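Local coordinates for SusD/RagB family nutrient-binding outer membrane lipoprotein (Bacteroides vulgatus, PDB 4F7A) that probably binds mucin O-glycans at the outer membrane as a SusD-like, TPR-like lipoprotein, at residues 53-56 with 60-63; 128-133 with 208-213; 202-207 with 220-225; 253-256 with 260-263. All coordinates share one frame; numbering follows the deposited sequence.

Contacts 1 and 4 lie side by side, with centres about 9 Å apart. Each joins a short helix to a strand, or the residues leading into it, of the same two-stranded antiparallel sheet, where His-62 O lies 2.9 Å from Tyr-262 N. Contacts 2 and 3 belong to the TPR-like helical part and share helix 193-210. Their centres are about 13 Å apart, and Ala-208 CB packs on Ala-223 N at 3.6 Å. The two pairs of contacts meet through contacts 1 and 2, where His-54 NE2 is 2.8 Å from Thr-131 OG1, probably hydrogen-bonded. Contacts 3 and 4 are the most distant pair, with centres about 33 Å apart on opposite sides of the chain's centre.

Contact 1. Residues 53-56 with 60-63; sequences NHDM and YFHD
Met-56 and His-62 each turn CG anti to their own backbone N (chi1 176° and -154°), and this brings the tail of one against the ring of the other. Met-56 is deposited as selenomethionine. Its chain runs straight out to the selenium and bends only at the last torsion. The SE atom comes to 3.5 Å from His-62 NE2 and lies obliquely to the imidazole, 33° off the ring normal. Bonds at both nitrogens probably fix the ring's rotation. His-62 ND1 donates to the carbonyl O of Asp-63 at 2.8 Å, close to the ring plane, and NE2 is bonded to Thr-73 OG1.

The rest of the contact is mainly backbone. Phe-61 N donates to Asp-55 O at 3.1 Å, closing the tight link between helix 54-57 and strand 61-62, which pairs antiparallel with strand 262-263. Asp-55 O also bonds Ser-58 OG. Beside it, Met-56 CA makes a C-H...O contact of 3.3 Å with Phe-61 O. A water donates to both Met-56 O (2.8 Å) and Phe-61 O (2.7 Å), joining two carbonyls that could not bond each other. Asp-55 touches with its CB, which sits at the edge of the Phe-61 ring, 4.0 Å from CD2. Its carboxylate is taken up by Gln-50 and Asn-51, and Tyr-60 OH by Trp-428 O.

All five touching residues are buried, so the polar groups need partners from the protein or the bound water. The chemistry implies a turn held in part by one direct backbone bond and one water bridge, with a soft selenium contact oblique to the ring of a histidine held from both nitrogens.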
loop_
_atom_site.group_PDB
_atom_site.type_symbol
_atom_site.label_atom_id
_atom_site.label_comp_id
_atom_site.label_asym_id
_atom_site.label_seq_id
_atom_site.Cartn_x
_atom_site.Cartn_y
_atom_site.Cartn_z
ATOM N N ASN A 53 8.059 -8.943 -1.045
ATOM C CA ASN A 53 8.321 -7.839 -1.955
ATOM C C ASN A 53 8.024 -6.493 -1.261
ATOM O O ASN A 53 8.843 -5.961 -0.519
ATOM C CB ASN A 53 7.475 -8.026 -3.223
ATOM C CG ASN A 53 7.832 -9.270 -3.965
ATOM O OD1 ASN A 53 8.881 -9.334 -4.613
ATOM N ND2 ASN A 53 6.970 -10.258 -3.900
ATOM N N HIS A 54 6.819 -5.991 -1.445
ATOM C CA HIS A 54 6.455 -4.650 -0.996
ATOM C C HIS A 54 6.690 -4.420 0.488
ATOM O O HIS A 54 7.096 -3.346 0.876
ATOM C CB HIS A 54 4.980 -4.383 -1.294
ATOM C CG HIS A 54 4.574 -4.766 -2.679
ATOM N ND1 HIS A 54 4.592 -6.072 -3.124
ATOM C CD2 HIS A 54 4.078 -4.026 -3.700
ATOM C CE1 HIS A 54 4.158 -6.113 -4.373
ATOM N NE2 HIS A 54 3.846 -4.884 -4.748
ATOM N N ASP A 55 6.367 -5.405 1.313
ATOM C CA ASP A 55 6.444 -5.232 2.767
ATOM C C ASP A 55 7.891 -5.069 3.219
ATOM O O ASP A 55 8.153 -4.424 4.236
ATOM C CB ASP A 55 5.808 -6.424 3.489
ATOM C CG ASP A 55 4.273 -6.385 3.487
ATOM O OD1 ASP A 55 3.676 -5.392 3.001
ATOM O OD2 ASP A 55 3.669 -7.361 3.983
HETATM N N MSE A 56 8.814 -5.682 2.481
HETATM C CA MSE A 56 10.223 -5.510 2.757
HETATM C C MSE A 56 10.738 -4.212 2.132
HETATM O O MSE A 56 11.438 -3.424 2.799
HETATM C CB MSE A 56 11.030 -6.703 2.239
HETATM C CG MSE A 56 12.522 -6.479 2.435
HETATM SE SE MSE A 56 13.610 -8.008 2.016
HETATM C CE MSE A 56 12.972 -8.356 0.314
ATOM N N TYR A 60 9.175 -1.781 6.242
ATOM C CA TYR A 60 8.416 -2.219 7.413
ATOM C C TYR A 60 8.923 -3.537 8.000
ATOM O O TYR A 60 9.053 -3.670 9.222
ATOM C CB TYR A 60 6.937 -2.467 7.094
ATOM C CG TYR A 60 6.063 -1.272 6.845
ATOM C CD1 TYR A 60 6.429 0.024 7.236
ATOM C CD2 TYR A 60 4.830 -1.445 6.244
ATOM C CE1 TYR A 60 5.565 1.110 7.005
ATOM C CE2 TYR A 60 3.984 -0.377 6.000
ATOM C CZ TYR A 60 4.354 0.898 6.380
ATOM O OH TYR A 60 3.451 1.908 6.151
ATOM N N PHE A 61 9.118 -4.525 7.132
ATOM C CA PHE A 61 9.304 -5.922 7.561
ATOM C C PHE A 61 10.491 -6.596 6.904
ATOM O O PHE A 61 10.980 -6.175 5.850
ATOM C CB PHE A 61 8.045 -6.768 7.294
ATOM C CG PHE A 61 6.835 -6.323 8.064
ATOM C CD1 PHE A 61 6.782 -6.479 9.444
ATOM C CD2 PHE A 61 5.737 -5.771 7.410
ATOM C CE1 PHE A 61 5.670 -6.062 10.163
ATOM C CE2 PHE A 61 4.604 -5.355 8.141
ATOM C CZ PHE A 61 4.597 -5.497 9.522
ATOM N N HIS A 62 10.970 -7.658 7.548
ATOM C CA HIS A 62 12.023 -8.496 6.965
ATOM C C HIS A 62 11.909 -9.895 7.533
ATOM O O HIS A 62 11.460 -10.084 8.661
ATOM C CB HIS A 62 13.412 -7.904 7.234
ATOM C CG HIS A 62 14.443 -8.294 6.221
ATOM N ND1 HIS A 62 14.946 -9.573 6.134
ATOM C CD2 HIS A 62 15.063 -7.577 5.251
ATOM C CE1 HIS A 62 15.838 -9.629 5.156
ATOM N NE2 HIS A 62 15.924 -8.430 4.600
ATOM N N ASP A 63 12.234 -10.882 6.711
ATOM C CA ASP A 63 12.303 -12.259 7.141
ATOM C C ASP A 63 13.588 -12.475 7.942
ATOM O O ASP A 63 14.463 -11.616 7.936
ATOM C CB ASP A 63 12.210 -13.168 5.904
ATOM C CG ASP A 63 11.552 -14.509 6.207
ATOM O OD1 ASP A 63 12.047 -15.193 7.116
ATOM O OD2 ASP A 63 10.548 -14.870 5.549
HETATM O O HOH W 1 12.435 -4.019 5.326
#

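Contact 2. Residues 128-133 with 208-213; sequences ITDTYG and AMRVSN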
loop_
_atom_site.group_PDB
_atom_site.type_symbol
_atom_site.label_atom_id
_atom_site.label_comp_id
_atom_site.label_asym_id
_atom_site.label_seq_id
_atom_site.Cartn_x
_atom_site.Cartn_y
_atom_site.Cartn_z
ATOM N N ILE A 128 -1.622 -3.060 -8.471
ATOM C CA ILE A 128 -0.882 -3.807 -9.498
ATOM C C ILE A 128 -0.105 -2.874 -10.438
ATOM O O ILE A 128 1.073 -3.107 -10.685
ATOM C CB ILE A 128 -1.836 -4.752 -10.300
ATOM C CG1 ILE A 128 -2.591 -5.692 -9.331
ATOM C CG2 ILE A 128 -1.072 -5.532 -11.374
ATOM C CD1 ILE A 128 -1.676 -6.548 -8.418
ATOM N N THR A 129 -0.739 -1.822 -10.960
ATOM C CA THR A 129 0.012 -0.883 -11.782
ATOM C C THR A 129 1.101 -0.236 -10.959
ATOM O O THR A 129 2.175 0.015 -11.482
ATOM C CB THR A 129 -0.838 0.211 -12.512
ATOM O OG1 THR A 129 0.053 1.042 -13.286
ATOM C CG2 THR A 129 -1.596 1.077 -11.529
ATOM N N ASP A 130 0.849 0.030 -9.687
ATOM C CA ASP A 130 1.897 0.657 -8.856
ATOM C C ASP A 130 3.105 -0.286 -8.607
ATOM O O ASP A 130 4.197 0.169 -8.243
ATOM C CB ASP A 130 1.317 1.160 -7.524
ATOM C CG ASP A 130 0.410 2.366 -7.684
ATOM O OD1 ASP A 130 0.334 2.966 -8.802
ATOM O OD2 ASP A 130 -0.258 2.700 -6.680
ATOM N N THR A 131 2.888 -1.590 -8.798
ATOM C CA THR A 131 3.949 -2.579 -8.694
ATOM C C THR A 131 4.764 -2.692 -10.002
ATOM O O THR A 131 5.974 -2.645 -9.965
ATOM C CB THR A 131 3.353 -3.950 -8.312
ATOM O OG1 THR A 131 2.693 -3.837 -7.045
ATOM C CG2 THR A 131 4.435 -5.022 -8.232
ATOM N N TYR A 132 4.084 -2.796 -11.149
ATOM C CA TYR A 132 4.713 -3.186 -12.415
ATOM C C TYR A 132 4.783 -2.076 -13.453
ATOM O O TYR A 132 5.606 -2.134 -14.360
ATOM C CB TYR A 132 3.948 -4.384 -13.034
ATOM C CG TYR A 132 3.876 -5.600 -12.129
ATOM C CD1 TYR A 132 4.976 -6.448 -11.988
ATOM C CD2 TYR A 132 2.723 -5.896 -11.408
ATOM C CE1 TYR A 132 4.936 -7.565 -11.137
ATOM C CE2 TYR A 132 2.673 -6.993 -10.548
ATOM C CZ TYR A 132 3.772 -7.839 -10.441
ATOM O OH TYR A 132 3.733 -8.919 -9.604
ATOM N N GLY A 133 3.888 -1.107 -13.364
ATOM C CA GLY A 133 3.708 -0.119 -14.407
ATOM C C GLY A 133 2.539 -0.433 -15.314
ATOM O O GLY A 133 1.390 -0.468 -14.882
ATOM N N ALA A 208 -4.860 10.919 -6.945
ATOM C CA ALA A 208 -4.563 12.298 -7.304
ATOM C C ALA A 208 -3.198 12.735 -6.800
ATOM O O ALA A 208 -2.421 13.317 -7.559
ATOM C CB ALA A 208 -5.666 13.229 -6.773
HETATM N N MSE A 209 -2.882 12.448 -5.537
HETATM C CA MSE A 209 -1.569 12.790 -5.026
HETATM C C MSE A 209 -0.487 11.947 -5.683
HETATM O O MSE A 209 0.590 12.459 -5.994
HETATM C CB MSE A 209 -1.492 12.710 -3.520
HETATM C CG MSE A 209 -2.325 13.741 -2.805
HETATM SE SE MSE A 209 -2.036 15.585 -3.313
HETATM C CE MSE A 209 -3.484 15.758 -4.547
ATOM N N ARG A 210 -0.783 10.685 -5.970
ATOM C CA ARG A 210 0.177 9.844 -6.677
ATOM C C ARG A 210 0.658 10.492 -7.987
ATOM O O ARG A 210 1.832 10.422 -8.314
ATOM C CB ARG A 210 -0.396 8.463 -7.014
ATOM C CG ARG A 210 0.704 7.497 -7.556
ATOM C CD ARG A 210 1.416 6.721 -6.447
ATOM N NE ARG A 210 0.546 5.652 -5.991
ATOM C CZ ARG A 210 0.067 5.498 -4.758
ATOM N NH1 ARG A 210 0.388 6.330 -3.779
ATOM N NH2 ARG A 210 -0.755 4.488 -4.501
ATOM N N VAL A 211 -0.259 11.094 -8.746
ATOM C CA VAL A 211 0.098 11.634 -10.060
ATOM C C VAL A 211 0.548 13.102 -9.987
ATOM O O VAL A 211 0.792 13.700 -11.023
ATOM C CB VAL A 211 -1.044 11.498 -11.107
ATOM C CG1 VAL A 211 -1.524 10.048 -11.185
ATOM C CG2 VAL A 211 -2.195 12.437 -10.804
ATOM N N SER A 212 0.671 13.669 -8.781
ATOM C CA SER A 212 0.923 15.120 -8.626
ATOM C C SER A 212 2.265 15.615 -9.165
ATOM O O SER A 212 2.350 16.770 -9.587
ATOM C CB SER A 212 0.737 15.575 -7.174
ATOM O OG SER A 212 1.646 14.915 -6.313
ATOM N N ASN A 213 3.297 14.762 -9.177
ATOM C CA ASN A 213 4.605 15.155 -9.714
ATOM C C ASN A 213 4.650 15.050 -11.220
ATOM O O ASN A 213 5.237 15.908 -11.859
ATOM C CB ASN A 213 5.743 14.323 -9.139
ATOM C CG ASN A 213 6.006 14.612 -7.693
ATOM O OD1 ASN A 213 5.791 15.748 -7.202
ATOM N ND2 ASN A 213 6.524 13.608 -6.994
#
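Asp-130 and Arg-210 reach toward each other from opposite directions and make this contact alone. Arg-210 starts with CG anti to its backbone N, then bends at chi2 (89°) and again at chi3. The folded chain presents the NE side of the guanidinium to the aspartate. Both nitrogens go to one oxygen: NE lies 3.1 Å and NH2 2.9 Å from Asp-130 OD2. They arrive from the same face of the carboxylate. NH2 comes nearly in line with the CG-OD2 bond, while NE stands well above the plane. The two flat groups are 73° apart, so this is not the coplanar two-oxygen pairing. Asp-130 OD1 is taken by Tyr-155 OH and Trp-504 NE1. An asparagine here would probably cost the arginine one of its three carboxylates and weaken the charged tie between helices 111-132 and 193-210.

A hydroxyl bonds to a backbone carbonyl near each helix end. Thr-129 OG1 donates to Gly-133 O at 2.6 Å, where the chain leaves the helix with a positive phi. Ser-212 OG donates to Met-209 O at 2.7 Å, in the carbonyl plane and on a lone pair.

The salt bridge ties the C-terminal end of helix 111-132 to that of helix 193-210 in the TPR-like helical array. Helix 435-445 adds Glu-437 and Glu-441 to the same arginine, and helix 151-174 flanks the aspartate.

Contact 3. Residues 202-207 with 220-225; sequences SLRLRL and TSEAQK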
loop_
_atom_site.group_PDB
_atom_site.type_symbol
_atom_site.label_atom_id
_atom_site.label_comp_id
_atom_site.label_asym_id
_atom_site.label_seq_id
_atom_site.Cartn_x
_atom_site.Cartn_y
_atom_site.Cartn_z
ATOM N N SER A 202 -11.916 9.140 -1.077
ATOM C CA SER A 202 -10.616 9.037 -0.417
ATOM C C SER A 202 -9.607 8.356 -1.319
ATOM O O SER A 202 -8.470 8.779 -1.412
ATOM C CB SER A 202 -10.747 8.279 0.900
ATOM O OG SER A 202 -11.736 8.904 1.710
ATOM N N LEU A 203 -10.032 7.275 -1.972
ATOM C CA LEU A 203 -9.179 6.579 -2.940
ATOM C C LEU A 203 -8.803 7.523 -4.101
ATOM O O LEU A 203 -7.632 7.580 -4.530
ATOM C CB LEU A 203 -9.883 5.295 -3.412
ATOM C CG LEU A 203 -9.149 4.432 -4.438
ATOM C CD1 LEU A 203 -7.724 4.022 -3.998
ATOM C CD2 LEU A 203 -10.024 3.201 -4.779
ATOM N N ARG A 204 -9.774 8.301 -4.588
ATOM C CA ARG A 204 -9.477 9.264 -5.663
ATOM C C ARG A 204 -8.417 10.253 -5.213
ATOM O O ARG A 204 -7.512 10.581 -5.985
ATOM C CB ARG A 204 -10.718 10.023 -6.103
ATOM C CG ARG A 204 -10.473 10.952 -7.282
ATOM C CD ARG A 204 -11.611 11.950 -7.484
ATOM N NE ARG A 204 -12.902 11.318 -7.719
ATOM C CZ ARG A 204 -13.303 10.686 -8.826
ATOM N NH1 ARG A 204 -12.506 10.547 -9.889
ATOM N NH2 ARG A 204 -14.543 10.160 -8.860
ATOM N N LEU A 205 -8.505 10.719 -3.962
ATOM C CA LEU A 205 -7.505 11.651 -3.464
ATOM C C LEU A 205 -6.120 11.009 -3.431
ATOM O O LEU A 205 -5.121 11.654 -3.762
ATOM C CB LEU A 205 -7.863 12.173 -2.087
ATOM C CG LEU A 205 -6.923 13.218 -1.486
ATOM C CD1 LEU A 205 -6.811 14.459 -2.365
ATOM C CD2 LEU A 205 -7.459 13.585 -0.097
ATOM N N ARG A 206 -6.053 9.750 -2.994
ATOM C CA ARG A 206 -4.793 9.024 -3.004
ATOM C C ARG A 206 -4.189 9.013 -4.405
ATOM O O ARG A 206 -3.005 9.311 -4.596
ATOM C CB ARG A 206 -4.972 7.581 -2.542
ATOM C CG ARG A 206 -3.724 6.721 -2.744
ATOM C CD ARG A 206 -3.996 5.263 -2.486
ATOM N NE ARG A 206 -4.070 4.913 -1.074
ATOM C CZ ARG A 206 -4.498 3.730 -0.648
ATOM N NH1 ARG A 206 -4.885 2.821 -1.523
ATOM N NH2 ARG A 206 -4.535 3.447 0.646
ATOM N N LEU A 207 -5.005 8.637 -5.387
ATOM C CA LEU A 207 -4.532 8.522 -6.767
ATOM C C LEU A 207 -4.122 9.881 -7.339
ATOM O O LEU A 207 -3.163 9.976 -8.102
ATOM C CB LEU A 207 -5.593 7.879 -7.633
ATOM C CG LEU A 207 -5.978 6.461 -7.216
ATOM C CD1 LEU A 207 -6.996 5.886 -8.177
ATOM C CD2 LEU A 207 -4.783 5.543 -7.104
ATOM N N THR A 220 -4.736 18.091 -9.814
ATOM C CA THR A 220 -5.524 19.232 -9.338
ATOM C C THR A 220 -7.006 18.958 -9.548
ATOM O O THR A 220 -7.807 19.135 -8.618
ATOM C CB THR A 220 -5.092 20.546 -10.024
ATOM O OG1 THR A 220 -3.682 20.757 -9.813
ATOM C CG2 THR A 220 -5.908 21.784 -9.509
ATOM N N SER A 221 -7.367 18.514 -10.757
ATOM C CA SER A 221 -8.776 18.274 -11.076
ATOM C C SER A 221 -9.342 17.122 -10.248
ATOM O O SER A 221 -10.485 17.209 -9.762
ATOM C CB SER A 221 -8.996 18.028 -12.579
ATOM O OG SER A 221 -8.155 17.007 -13.069
ATOM N N GLU A 222 -8.566 16.065 -10.066
ATOM C CA GLU A 222 -9.056 14.896 -9.301
ATOM C C GLU A 222 -9.081 15.169 -7.794
ATOM O O GLU A 222 -10.040 14.773 -7.119
ATOM C CB GLU A 222 -8.269 13.628 -9.629
ATOM C CG GLU A 222 -8.396 13.207 -11.106
ATOM C CD GLU A 222 -9.834 12.801 -11.481
ATOM O OE1 GLU A 222 -10.588 12.396 -10.589
ATOM O OE2 GLU A 222 -10.218 12.897 -12.671
ATOM N N ALA A 223 -8.083 15.892 -7.272
ATOM C CA ALA A 223 -8.152 16.292 -5.851
ATOM C C ALA A 223 -9.349 17.190 -5.614
ATOM O O ALA A 223 -10.002 17.094 -4.565
ATOM C CB ALA A 223 -6.867 16.988 -5.387
ATOM N N GLN A 224 -9.678 18.047 -6.584
ATOM C CA GLN A 224 -10.821 18.931 -6.407
ATOM C C GLN A 224 -12.122 18.157 -6.318
ATOM O O GLN A 224 -12.954 18.439 -5.466
ATOM C CB GLN A 224 -10.913 19.956 -7.529
ATOM C CG GLN A 224 -12.146 20.841 -7.441
ATOM C CD GLN A 224 -12.044 22.006 -8.377
ATOM O OE1 GLN A 224 -11.782 21.831 -9.564
ATOM N NE2 GLN A 224 -12.225 23.214 -7.848
ATOM N N LYS A 225 -12.280 17.174 -7.205
ATOM C CA LYS A 225 -13.416 16.270 -7.174
ATOM C C LYS A 225 -13.511 15.473 -5.871
ATOM O O LYS A 225 -14.610 15.378 -5.292
ATOM C CB LYS A 225 -13.389 15.324 -8.380
ATOM C CG LYS A 225 -13.705 16.023 -9.711
ATOM C CD LYS A 225 -14.047 15.031 -10.858
ATOM C CE LYS A 225 -12.974 14.038 -11.106
ATOM N NZ LYS A 225 -13.150 13.204 -12.353
#
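Arg-204, Glu-222 and Lys-225 form a salt-bridge network between the two arms of a helical hairpin in this TPR-like protein. Helices 193-210 and 216-228 follow each other in the chain. Their local axes run antiparallel at 159° and approach to 8.3 Å. Arg-204 points toward the second helix, stays extended to CD, and bends at chi3 (-59°), which lays the guanidinium beside the glutamate. NH1 donates to Glu-222 OE1 at 2.8 Å, meeting it on the syn side a little out of the carboxylate plane. The guanidinium and carboxylate planes are 32° apart. Arg-204 CD also rests against the same residue, 3.3 Å from Glu-222 O.

Glu-222 is bent at chi2 and serves two cations. Its OE2 accepts from Lys-225 NZ at 3.0 Å, one helical turn on. Lys-225 CE lies over one face of the guanidinium, with NZ 3.7 Å from Arg-204 NH1. The two positive groups are gathered round carboxylates, since Asp-163 of helix 151-174 pairs with both. Arg-204 NH1 is also bonded to Phe-159 O. A leucine in place of Arg-204 would probably rob Glu-222 OE1 of its arginine partner, leave Lys-225 as the cation shared by the two acids, and weaken the link to helix 151-174.

Next to the charged group the hairpin closes on apolar atoms, where the tip of Leu-205 meets Ala-223, CD1 to CB at 3.9 Å.

Contact 4. Residues 253-256 with 260-263; sequences AGVA and ETYM
The carbonyl plane of Val-255 is the flat group that meets Glu-260, and no ring face or edge takes part across the two segments. Val-255 O accepts from Glu-260 N at 3.3 Å, with the donor tilted 28° from that plane. This bond closes the turn from helix 251-257 toward strand 262-263. The carboxylate of Glu-260 lies away from it. Its OE1 makes a weak bond to Gln-47 and lies close to the like-charged Asp-63.

The side chains pack beside the backbone bond. Val-255 places CG1 anti to its backbone N, where it touches both Glu-260 CB at 3.8 Å and Thr-261 CG2 at 3.7 Å. The side chains of Val-255 and Thr-261 cross obliquely. Thr-261 holds OG1 between its backbone N and carbonyl carbon (chi1 55°). The hydroxyl then faces Ala-256, 3.3 Å from CB, while CG2 is left for the valine. Helix 44-51 touches both Val-255 and Thr-261.

Thr-261 OG1 is buried here and has no polar partner in the model, probably at a small energetic cost. The side-chain contacts of Val-255 with Glu-260 CB and Thr-261 CG2 are apolar. One rather long backbone bond sets the turn, and these carbon contacts lie beside it.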
loop_
_atom_site.group_PDB
_atom_site.type_symbol
_atom_site.label_atom_id
_atom_site.label_comp_id
_atom_site.label_asym_id
_atom_site.label_seq_id
_atom_site.Cartn_x
_atom_site.Cartn_y
_atom_site.Cartn_z
ATOM N N ALA A 253 -0.752 -12.168 9.912
ATOM C CA ALA A 253 -0.748 -12.914 11.145
ATOM C C ALA A 253 -0.342 -14.344 10.877
ATOM O O ALA A 253 0.322 -14.956 11.714
ATOM C CB ALA A 253 -2.156 -12.843 11.877
ATOM N N GLY A 254 -0.711 -14.869 9.708
ATOM C CA GLY A 254 -0.299 -16.207 9.312
ATOM C C GLY A 254 1.199 -16.339 9.133
ATOM O O GLY A 254 1.798 -17.276 9.661
ATOM N N VAL A 255 1.805 -15.394 8.403
ATOM C CA VAL A 255 3.270 -15.357 8.228
ATOM C C VAL A 255 3.980 -15.089 9.562
ATOM O O VAL A 255 5.044 -15.669 9.828
ATOM C CB VAL A 255 3.692 -14.362 7.126
ATOM C CG1 VAL A 255 5.205 -14.331 6.931
ATOM C CG2 VAL A 255 2.980 -14.723 5.795
ATOM N N ALA A 256 3.383 -14.259 10.411
ATOM C CA ALA A 256 3.915 -14.039 11.769
ATOM C C ALA A 256 3.924 -15.355 12.552
ATOM O O ALA A 256 4.864 -15.624 13.312
ATOM C CB ALA A 256 3.139 -13.014 12.508
ATOM N N GLU A 260 8.186 -15.280 10.686
ATOM C CA GLU A 260 8.885 -14.647 9.545
ATOM C C GLU A 260 8.645 -13.149 9.335
ATOM O O GLU A 260 9.027 -12.616 8.302
ATOM C CB GLU A 260 8.561 -15.426 8.250
ATOM C CG GLU A 260 9.252 -16.784 8.196
ATOM C CD GLU A 260 9.012 -17.532 6.904
ATOM O OE1 GLU A 260 9.435 -17.052 5.835
ATOM O OE2 GLU A 260 8.416 -18.621 6.954
ATOM N N THR A 261 8.059 -12.458 10.319
ATOM C CA THR A 261 7.763 -11.025 10.194
ATOM C C THR A 261 8.495 -10.190 11.244
ATOM O O THR A 261 7.964 -9.924 12.317
ATOM C CB THR A 261 6.246 -10.794 10.316
ATOM O OG1 THR A 261 5.788 -11.375 11.539
ATOM C CG2 THR A 261 5.508 -11.427 9.123
ATOM N N TYR A 262 9.730 -9.805 10.932
ATOM C CA TYR A 262 10.543 -8.983 11.815
ATOM C C TYR A 262 10.453 -7.525 11.419
ATOM O O TYR A 262 10.145 -7.191 10.270
ATOM C CB TYR A 262 12.027 -9.428 11.790
ATOM C CG TYR A 262 12.262 -10.707 12.531
ATOM C CD1 TYR A 262 11.861 -11.937 11.990
ATOM C CD2 TYR A 262 12.826 -10.700 13.804
ATOM C CE1 TYR A 262 12.076 -13.116 12.672
ATOM C CE2 TYR A 262 13.021 -11.884 14.496
ATOM C CZ TYR A 262 12.635 -13.085 13.930
ATOM O OH TYR A 262 12.827 -14.280 14.623
HETATM N N MSE A 263 10.735 -6.678 12.393
HETATM C CA MSE A 263 10.860 -5.242 12.230
HETATM C C MSE A 263 11.994 -4.870 11.268
HETATM O O MSE A 263 13.069 -5.446 11.331
HETATM C CB MSE A 263 11.177 -4.644 13.604
HETATM C CG MSE A 263 11.022 -3.147 13.693
HETATM SE SE MSE A 263 11.476 -2.558 15.464
HETATM C CE MSE A 263 10.448 -0.914 15.503
#